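Local coordinates for protein 3-isopropylmalate dehydratase small subunit (Campylobacter jejuni, PDB 3Q3W) that forms the small subunit of isopropylmalate isomerase, which interconverts 2-isopropylmalate and 3-isopropylmalate through 2-isopropylmaleate, at residues Y51-D54 and K55-L59; E147-L150 and L151-R154. One frame throughout, in Å; residues are numbered along the deposited sequence.

Interaction 1: Y51-D54 and K55-L59; sequences YLDD and KESVL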
ATOM      1  N   TYR A  51      -5.199  -1.917  16.343  1.00 24.10           N
ATOM      2  CA  TYR A  51      -6.088  -2.355  17.405  1.00 24.17           C
ATOM      3  C   TYR A  51      -5.421  -2.129  18.758  1.00 24.15           C
ATOM      4  O   TYR A  51      -4.229  -2.339  18.908  1.00 24.89           O
ATOM      5  CB  TYR A  51      -6.377  -3.884  17.251  1.00 24.26           C
ATOM      6  CG  TYR A  51      -7.034  -4.261  15.955  1.00 24.69           C
ATOM      7  CD1 TYR A  51      -8.315  -3.826  15.662  1.00 23.23           C
ATOM      8  CD2 TYR A  51      -6.396  -5.084  15.030  1.00 21.83           C
ATOM      9  CE1 TYR A  51      -8.911  -4.148  14.483  1.00 25.50           C
ATOM     10  CE2 TYR A  51      -6.999  -5.393  13.842  1.00 25.85           C
ATOM     11  CZ  TYR A  51      -8.265  -4.926  13.583  1.00 23.24           C
ATOM     12  OH  TYR A  51      -8.919  -5.260  12.402  1.00 25.43           O
ATOM     13  N   LEU A  52      -6.204  -1.705  19.734  1.00 26.52           N
ATOM     14  CA  LEU A  52      -5.759  -1.557  21.108  1.00 29.26           C
ATOM     15  C   LEU A  52      -5.949  -2.851  21.919  1.00 31.91           C
ATOM     16  O   LEU A  52      -5.279  -3.046  22.946  1.00 33.31           O
ATOM     17  CB  LEU A  52      -6.527  -0.432  21.798  1.00 29.57           C
ATOM     18  CG  LEU A  52      -6.462   0.976  21.187  1.00 28.90           C
ATOM     19  CD1 LEU A  52      -7.401   1.927  21.975  1.00 26.72           C
ATOM     20  CD2 LEU A  52      -5.040   1.416  21.221  1.00 31.03           C
ATOM     21  N   ASP A  53      -6.883  -3.701  21.500  1.00 33.07           N
ATOM     22  CA  ASP A  53      -7.161  -4.970  22.229  1.00 35.26           C
ATOM     23  C   ASP A  53      -6.489  -6.147  21.532  1.00 35.68           C
ATOM     24  O   ASP A  53      -5.740  -5.960  20.596  1.00 35.18           O
ATOM     25  CB  ASP A  53      -8.687  -5.179  22.374  1.00 35.84           C
ATOM     26  CG  ASP A  53      -9.372  -5.522  21.048  1.00 35.11           C
ATOM     27  OD1 ASP A  53      -9.090  -4.822  20.066  1.00 30.74           O
ATOM     28  OD2 ASP A  53     -10.180  -6.496  20.994  1.00 34.69           O
ATOM     29  N   ASP A  54      -6.724  -7.374  22.008  1.00 38.23           N
ATOM     30  CA  ASP A  54      -6.183  -8.585  21.371  1.00 38.11           C
ATOM     31  C   ASP A  54      -7.160  -9.373  20.495  1.00 36.76           C
ATOM     32  O   ASP A  54      -6.781 -10.407  19.976  1.00 36.74           O
ATOM     33  CB  ASP A  54      -5.661  -9.537  22.447  1.00 41.64           C
ATOM     34  CG  ASP A  54      -4.827  -8.819  23.463  1.00 46.26           C
ATOM     35  OD1 ASP A  54      -3.914  -8.062  23.024  1.00 51.93           O
ATOM     36  OD2 ASP A  54      -5.104  -8.972  24.672  1.00 50.19           O
ATOM     37  N   LYS A  55      -8.405  -8.926  20.366  1.00 35.65           N
ATOM     38  CA  LYS A  55      -9.416  -9.592  19.539  0.60 35.39           C
ATOM     39  C   LYS A  55      -9.870  -8.700  18.378  1.00 33.71           C
ATOM     40  O   LYS A  55     -10.991  -8.827  17.872  1.00 33.89           O
ATOM     41  CB  LYS A  55     -10.637  -9.967  20.403  0.60 37.30           C
ATOM     42  CG  LYS A  55     -10.307 -10.687  21.737  0.60 40.54           C
ATOM     43  CD  LYS A  55      -9.754 -12.094  21.513  0.60 43.81           C
ATOM     44  CE  LYS A  55      -9.279 -12.747  22.809  0.60 46.72           C
ATOM     45  NZ  LYS A  55     -10.158 -12.426  23.983  0.60 48.84           N
ATOM     46  N   GLU A  56      -9.010  -7.790  17.935  1.00 30.85           N
ATOM     47  CA  GLU A  56      -9.325  -6.995  16.769  1.00 29.91           C
ATOM     48  C   GLU A  56     -10.692  -6.350  16.836  1.00 28.88           C
ATOM     49  O   GLU A  56     -11.399  -6.296  15.836  1.00 28.62           O
ATOM     50  CB  GLU A  56      -9.200  -7.868  15.500  1.00 29.51           C
ATOM     51  CG  GLU A  56      -7.808  -8.514  15.363  1.00 30.73           C
ATOM     52  CD  GLU A  56      -7.647  -9.290  14.098  1.00 30.31           C
ATOM     53  OE1 GLU A  56      -8.498 -10.162  13.806  1.00 33.70           O
ATOM     54  OE2 GLU A  56      -6.636  -9.060  13.412  1.00 29.96           O
ATOM     55  N   SER A  57     -11.072  -5.864  18.004  1.00 29.65           N
ATOM     56  CA  SER A  57     -12.412  -5.225  18.171  1.00 30.81           C
ATOM     57  C   SER A  57     -12.413  -3.751  18.653  1.00 29.70           C
ATOM     58  O   SER A  57     -13.495  -3.143  18.694  1.00 30.97           O
ATOM     59  CB  SER A  57     -13.238  -6.003  19.170  1.00 32.30           C
ATOM     60  OG  SER A  57     -12.505  -6.114  20.375  1.00 36.45           O
ATOM     61  N   VAL A  58     -11.255  -3.228  19.052  1.00 27.45           N
ATOM     62  CA  VAL A  58     -11.131  -1.852  19.605  1.00 26.72           C
ATOM     63  C   VAL A  58     -10.072  -1.124  18.801  1.00 25.75           C
ATOM     64  O   VAL A  58      -8.879  -1.500  18.819  1.00 24.86           O
ATOM     65  CB  VAL A  58     -10.764  -1.860  21.139  1.00 26.73           C
ATOM     66  CG1 VAL A  58     -10.565  -0.410  21.705  1.00 25.60           C
ATOM     67  CG2 VAL A  58     -11.791  -2.667  21.987  1.00 29.09           C
ATOM     68  N   LEU A  59     -10.485  -0.065  18.094  1.00 25.54           N
ATOM     69  CA  LEU A  59      -9.596   0.588  17.188  1.00 24.35           C
ATOM     70  C   LEU A  59      -8.659   1.579  17.893  1.00 25.29           C
ATOM     71  O   LEU A  59      -9.079   2.389  18.762  1.00 26.07           O
ATOM     72  CB  LEU A  59     -10.385   1.341  16.127  1.00 24.44           C
ATOM     73  CG  LEU A  59     -11.340   0.575  15.206  1.00 24.59           C
ATOM     74  CD1 LEU A  59     -11.971   1.549  14.119  1.00 24.22           C
ATOM     75  CD2 LEU A  59     -10.625  -0.598  14.546  1.00 24.37           C
TER
HETATM   76  O   HOH W   1      -6.188  -7.234  18.393  1.00 20.13           O
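Asp53 turns its carboxylate in toward Ser57 and Val58 because CG is lodged between the backbone N and the carbonyl carbon (chi1 71°), while Tyr51, its CG anti to its own carbonyl carbon (chi1 -60°), lays its ring beneath Glu56. Asp53 OD1 takes two backbone donors: Ser57 N reaches its syn lone pair at 3.0 Å, and Val58 N comes from above the carboxylate plane at 2.9 Å. OD2 takes a weak bond from Lys55 N; Ser57 OG is modelled so close to it that the detail of that bond is doubtful. The two OD1 bonds, helped by the weak one, fix the carboxylate's rotation, and a short acidic side chain suits the place because it can gather several N-H groups at once. A water bridges the backbone across the turn, donating to Asp53 O at 2.6 Å and accepting from Glu56 N at 2.9 Å.

At the base, Leu52 N gives a nearly straight bond (163°) to Val58 O, 2.8 Å away, and the same oxygen lies at the edge of the Tyr51 ring, in its plane. Over one face of that ring sits Glu56 CA, 3.5 Å from the centroid, a CH-pi contact. The polar ends are held outside the turn, Tyr51 OH by Lys43 O and Glu56 OE2 by His44 ND1. Leu59 CD2 meets Tyr51 CE1 at 3.9 Å. The whole is a surface loop of the aconitase C-terminal domain family, closed by a single beta bridge between Tyr51 and Leu59, and the weak Lys55 N bond to Asp53 OD2 within it resembles an Asx turn.

Interaction 2: E147-L150 and L151-R154; sequences EISL and LEKR
A tight beta-hairpin turn carrying a G1 beta bulge joins Ser149 to Arg154, where strand 145-149 hands over to its antiparallel neighbour 154-157 in the mixed sheet. The contact is local, and backbone bonds carry most of it. Ser149 and Arg154 form an antiparallel hydrogen-bonded pair: Ser149 N donates to Arg154 O at 3.0 Å, and Arg154 N returns a bond of 3.1 Å to Ser149 O. Lys153 and Arg154 both face Ser149, which defines the bulge. Lys153 supplies the extra residue with a positive phi (49°), and its chain leaves the turn with CG 3.6 Å from Leu150 O.

Leu150 turns its side chain away from the rest of the turn, and its branches rest on Leu174 and Leu175 of helix 168-176, with Phe7 and Leu166 also in touch; a leucine suits this buried position. Leu150 O accepts from Arg171 NE and Leu151 O from Arg171 NH2, which ties the turn to the same helix. The Ile148 side chain touches Phe7 and Val155, an apolar residue among apolar neighbours. Glu152 and Arg154 are exposed, as suits charged residues, and Arg154 NH2 makes a weak bond to Glu152 O.

Ser149 suits its place because it is small and polar at the end of a strand. With OG anti to its backbone N (chi1 177°), the hydroxyl swings forward along the chain over the turn. There Ser149 OG accepts a hydrogen bond from Glu152 N at 3.2 Å, with an angle of 161° at the hydrogen.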
ATOM      1  N   GLU A 147      -4.861  10.171  -7.871  1.00 36.42           N
ATOM      2  CA  GLU A 147      -5.037   9.361  -9.089  1.00 37.08           C
ATOM      3  C   GLU A 147      -3.703   8.859  -9.621  1.00 37.97           C
ATOM      4  O   GLU A 147      -2.714   9.558  -9.589  1.00 37.92           O
ATOM      5  CB  GLU A 147      -5.801  10.121 -10.178  1.00 39.32           C
ATOM      6  CG  GLU A 147      -6.287   9.191 -11.298  1.00 41.91           C
ATOM      7  CD  GLU A 147      -7.324   9.806 -12.229  1.00 47.71           C
ATOM      8  OE1 GLU A 147      -7.940  10.828 -11.884  1.00 51.65           O
ATOM      9  OE2 GLU A 147      -7.530   9.244 -13.323  1.00 50.85           O
ATOM     10  N   ILE A 148      -3.691   7.609 -10.105  1.00 37.42           N
ATOM     11  CA  ILE A 148      -2.464   6.979 -10.600  1.00 37.42           C
ATOM     12  C   ILE A 148      -2.749   6.353 -11.940  1.00 37.79           C
ATOM     13  O   ILE A 148      -3.706   5.605 -12.056  1.00 38.10           O
ATOM     14  CB  ILE A 148      -1.964   5.880  -9.685  1.00 35.17           C
ATOM     15  CG1 ILE A 148      -1.676   6.420  -8.286  1.00 35.52           C
ATOM     16  CG2 ILE A 148      -0.708   5.211 -10.316  1.00 34.75           C
ATOM     17  CD1 ILE A 148      -1.704   5.362  -7.149  1.00 31.19           C
ATOM     18  N   SER A 149      -1.941   6.690 -12.949  1.00 39.40           N
ATOM     19  CA  SER A 149      -1.995   6.040 -14.245  1.00 38.90           C
ATOM     20  C   SER A 149      -0.735   5.192 -14.429  1.00 38.39           C
ATOM     21  O   SER A 149       0.380   5.708 -14.450  1.00 38.93           O
ATOM     22  CB  SER A 149      -2.079   7.093 -15.365  1.00 41.24           C
ATOM     23  OG  SER A 149      -2.061   6.483 -16.650  1.00 41.97           O
ATOM     24  N   LEU A 150      -0.897   3.891 -14.600  1.00 37.79           N
ATOM     25  CA  LEU A 150       0.265   3.028 -14.838  1.00 37.86           C
ATOM     26  C   LEU A 150       0.645   3.068 -16.313  1.00 40.23           C
ATOM     27  O   LEU A 150       1.757   2.677 -16.676  1.00 41.30           O
ATOM     28  CB  LEU A 150       0.004   1.595 -14.405  1.00 36.11           C
ATOM     29  CG  LEU A 150       1.094   0.557 -14.671  1.00 34.67           C
ATOM     30  CD1 LEU A 150       2.393   0.918 -14.037  1.00 34.62           C
ATOM     31  CD2 LEU A 150       0.615  -0.735 -14.169  1.00 35.03           C
ATOM     32  N   LEU A 151      -0.267   3.532 -17.168  1.00 41.45           N
ATOM     33  CA  LEU A 151       0.055   3.796 -18.569  1.00 43.25           C
ATOM     34  C   LEU A 151       1.038   4.927 -18.702  1.00 44.81           C
ATOM     35  O   LEU A 151       2.012   4.804 -19.412  1.00 45.34           O
ATOM     36  CB  LEU A 151      -1.175   4.172 -19.366  1.00 44.38           C
ATOM     37  CG  LEU A 151      -2.123   3.031 -19.675  1.00 44.59           C
ATOM     38  CD1 LEU A 151      -3.338   3.576 -20.435  1.00 46.74           C
ATOM     39  CD2 LEU A 151      -1.416   1.967 -20.483  1.00 45.94           C
ATOM     40  N   GLU A 152       0.782   6.029 -18.022  1.00 44.58           N
ATOM     41  CA  GLU A 152       1.643   7.186 -18.147  1.00 47.88           C
ATOM     42  C   GLU A 152       2.757   7.172 -17.148  1.00 47.59           C
ATOM     43  O   GLU A 152       3.670   7.985 -17.253  1.00 50.05           O
ATOM     44  CB  GLU A 152       0.848   8.467 -17.974  1.00 48.61           C
ATOM     45  CG  GLU A 152      -0.036   8.776 -19.133  1.00 52.97           C
ATOM     46  CD  GLU A 152      -0.961   9.913 -18.809  1.00 59.06           C
ATOM     47  OE1 GLU A 152      -0.573  10.773 -17.978  1.00 61.58           O
ATOM     48  OE2 GLU A 152      -2.075   9.940 -19.373  1.00 62.57           O
ATOM     49  N   LYS A 153       2.700   6.223 -16.220  1.00 45.02           N
ATOM     50  CA  LYS A 153       3.592   6.149 -15.077  1.00 44.55           C
ATOM     51  C   LYS A 153       3.665   7.498 -14.368  1.00 45.09           C
ATOM     52  O   LYS A 153       4.749   8.072 -14.149  1.00 46.20           O
ATOM     53  CB  LYS A 153       4.967   5.607 -15.457  1.00 45.70           C
ATOM     54  CG  LYS A 153       4.947   4.168 -15.980  1.00 46.19           C
ATOM     55  CD  LYS A 153       6.375   3.576 -16.219  1.00 45.12           C
ATOM     56  CE  LYS A 153       6.938   3.901 -17.557  1.00 48.96           C
ATOM     57  NZ  LYS A 153       8.180   3.093 -17.843  1.00 46.69           N
ATOM     58  N   ARG A 154       2.484   7.994 -14.023  1.00 44.47           N
ATOM     59  CA  ARG A 154       2.320   9.261 -13.289  1.00 45.36           C
ATOM     60  C   ARG A 154       1.322   9.148 -12.086  1.00 42.73           C
ATOM     61  O   ARG A 154       0.461   8.268 -12.068  1.00 41.32           O
ATOM     62  CB  ARG A 154       1.863  10.354 -14.245  1.00 47.50           C
ATOM     63  CG  ARG A 154       2.899  10.692 -15.339  1.00 51.83           C
ATOM     64  CD  ARG A 154       2.490  11.876 -16.229  1.00 56.71           C
ATOM     65  NE  ARG A 154       3.652  12.611 -16.775  1.00 59.03           N
ATOM     66  CZ  ARG A 154       4.522  12.135 -17.667  1.00 63.69           C
ATOM     67  NH1 ARG A 154       5.526  12.917 -18.083  1.00 66.68           N
ATOM     68  NH2 ARG A 154       4.404  10.898 -18.174  1.00 61.91           N
TER

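From the N terminus the chain builds strand 9-17 and helix 47-50 before interaction 1 closes its small loop just after that helix, in the long connection to strand 73-78. The chain then lays down strands 73-78, 102-105 and 122-125 with helices 90-98, 110-118 and 128-140, and only afterwards does interaction 2 close the hairpin between strands 145-149 and 154-157. The two loops follow in series, neither nesting nor crossing. They lie on opposite sides of the chain's centre, and the centres of interactions 1 and 2 are about 36 Å apart. Interaction 1 shapes a surface excursion; interaction 2 joins two sheet strands next to helix 168-176.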